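Local coordinates for protein SCO1, mitochondrial (Saccharomyces cerevisiae, PDB 2B7K) that is required for accumulation of cytochrome c oxidase subunits 1 and 2 and is thought to act in mitochondrial copper transport or in copper insertion into that enzyme, at residues A[91-96]-A[109-114]. Numbering follows the deposited sequence.
Sequences DSPAVL and GLTGTF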
loop_
_atom_site.group_PDB
_atom_site.type_symbol
_atom_site.label_atom_id
_atom_site.label_comp_id
_atom_site.label_asym_id
_atom_site.label_seq_id
_atom_site.Cartn_x
_atom_site.Cartn_y
_atom_site.Cartn_z
ATOM N N ASP A 91 -7.706 12.464 7.965
ATOM C CA ASP A 91 -7.055 11.209 8.335
ATOM C C ASP A 91 -5.786 11.343 9.160
ATOM O O ASP A 91 -4.673 11.128 8.673
ATOM C CB ASP A 91 -6.785 10.378 7.079
ATOM C CG ASP A 91 -8.054 9.758 6.511
ATOM O OD1 ASP A 91 -9.148 10.024 7.054
ATOM O OD2 ASP A 91 -7.957 9.001 5.528
ATOM N N SER A 92 -5.980 11.700 10.425
ATOM C CA SER A 92 -4.895 11.857 11.377
ATOM C C SER A 92 -4.477 10.455 11.820
ATOM O O SER A 92 -5.150 9.465 11.504
ATOM C CB SER A 92 -5.395 12.624 12.595
ATOM O OG SER A 92 -6.385 11.854 13.255
ATOM N N PRO A 93 -3.363 10.350 12.553
ATOM C CA PRO A 93 -2.945 9.018 12.995
ATOM C C PRO A 93 -4.041 8.283 13.767
ATOM O O PRO A 93 -4.248 7.097 13.554
ATOM C CB PRO A 93 -1.712 9.310 13.843
ATOM C CG PRO A 93 -1.101 10.469 13.110
ATOM C CD PRO A 93 -2.305 11.344 12.818
ATOM N N ALA A 94 -4.756 8.986 14.646
ATOM C CA ALA A 94 -5.822 8.349 15.428
ATOM C C ALA A 94 -6.972 7.856 14.546
ATOM O O ALA A 94 -7.508 6.770 14.766
ATOM C CB ALA A 94 -6.354 9.316 16.488
ATOM N N VAL A 95 -7.355 8.657 13.556
ATOM C CA VAL A 95 -8.426 8.275 12.645
ATOM C C VAL A 95 -8.040 7.035 11.840
ATOM O O VAL A 95 -8.869 6.148 11.622
ATOM C CB VAL A 95 -8.777 9.421 11.676
ATOM C CG1 VAL A 95 -9.690 8.912 10.558
ATOM C CG2 VAL A 95 -9.471 10.537 12.438
ATOM N N LEU A 96 -6.789 6.968 11.396
ATOM C CA LEU A 96 -6.340 5.807 10.636
ATOM C C LEU A 96 -6.300 4.556 11.506
ATOM O O LEU A 96 -6.646 3.468 11.046
ATOM C CB LEU A 96 -4.956 6.052 10.020
ATOM C CG LEU A 96 -4.917 7.050 8.857
ATOM C CD1 LEU A 96 -3.509 7.099 8.286
ATOM C CD2 LEU A 96 -5.905 6.641 7.778
ATOM N N GLY A 109 -1.080 2.319 8.454
ATOM C CA GLY A 109 -1.555 3.563 7.879
ATOM C C GLY A 109 -0.489 4.644 7.919
ATOM O O GLY A 109 0.212 4.794 8.929
ATOM N N LEU A 110 -0.350 5.380 6.817
ATOM C CA LEU A 110 0.628 6.470 6.738
ATOM C C LEU A 110 -0.095 7.768 6.429
ATOM O O LEU A 110 -1.031 7.791 5.631
ATOM C CB LEU A 110 1.653 6.228 5.625
ATOM C CG LEU A 110 2.480 4.944 5.626
ATOM C CD1 LEU A 110 3.528 5.019 4.518
ATOM C CD2 LEU A 110 3.158 4.757 6.985
ATOM N N THR A 111 0.351 8.848 7.053
ATOM C CA THR A 111 -0.253 10.148 6.814
ATOM C C THR A 111 0.807 11.215 7.049
ATOM O O THR A 111 1.975 10.900 7.259
ATOM C CB THR A 111 -1.463 10.394 7.740
ATOM O OG1 THR A 111 -2.076 11.649 7.403
ATOM C CG2 THR A 111 -1.036 10.413 9.199
ATOM N N GLY A 112 0.401 12.475 7.007
ATOM C CA GLY A 112 1.357 13.547 7.217
ATOM C C GLY A 112 0.716 14.888 6.951
ATOM O O GLY A 112 -0.505 15.012 6.983
ATOM N N THR A 113 1.539 15.895 6.694
ATOM C CA THR A 113 1.021 17.226 6.408
ATOM C C THR A 113 0.513 17.227 4.972
ATOM O O THR A 113 0.777 16.295 4.217
ATOM C CB THR A 113 2.120 18.278 6.533
ATOM O OG1 THR A 113 3.184 17.952 5.636
ATOM C CG2 THR A 113 2.656 18.332 7.959
ATOM N N PHE A 114 -0.223 18.266 4.598
ATOM C CA PHE A 114 -0.732 18.362 3.234
ATOM C C PHE A 114 0.421 18.248 2.245
ATOM O O PHE A 114 0.336 17.522 1.255
ATOM C CB PHE A 114 -1.436 19.704 3.010
ATOM C CG PHE A 114 -2.880 19.708 3.401
ATOM C CD1 PHE A 114 -3.838 20.239 2.539
ATOM C CD2 PHE A 114 -3.291 19.201 4.626
ATOM C CE1 PHE A 114 -5.181 20.262 2.896
ATOM C CE2 PHE A 114 -4.633 19.220 4.993
ATOM C CZ PHE A 114 -5.578 19.751 4.126
#
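The hydroxyl of T111 donates a hydrogen bond to the backbone carbonyl of D91, with OG1 2.9 Å from O. OG1 approaches the oxygen at 160° to the C=O bond, tilted 20° from the carbonyl plane. With OG1 anti to the backbone N of T111 (chi1 -176°), CG2 is left between that N and the carbonyl carbon. From there the methyl lies against the proline ring of P93, where CG and CD of P93 both lie 3.9 Å from CG2 of T111; the two side chains cross at about a right angle. Deeper in, L96 extends one branch to the strand backbone: its CD1 rests 3.7 Å from the carbonyl O of L110 and also touches C of G109 and CB of T111. In the thioredoxin-like fold of this SCO1/SenC domain, the contact belongs to a beta-alpha-beta unit, setting the start of helix 93-100 against strand 108-111, with strand 80-85 running parallel beside strand 108-111. The helix opens at S92, the N-cap, whose OG accepts a weak hydrogen bond from V95 N (3.4 Å), a capping bond. The carboxylate of D91 turns to other partners, bonding S51 through OD1 and T85 through OD2, and the side chain of D91 lies about 8 Å from those of C53 and C57, the two cysteines that probably bind copper, as in related SCO proteins.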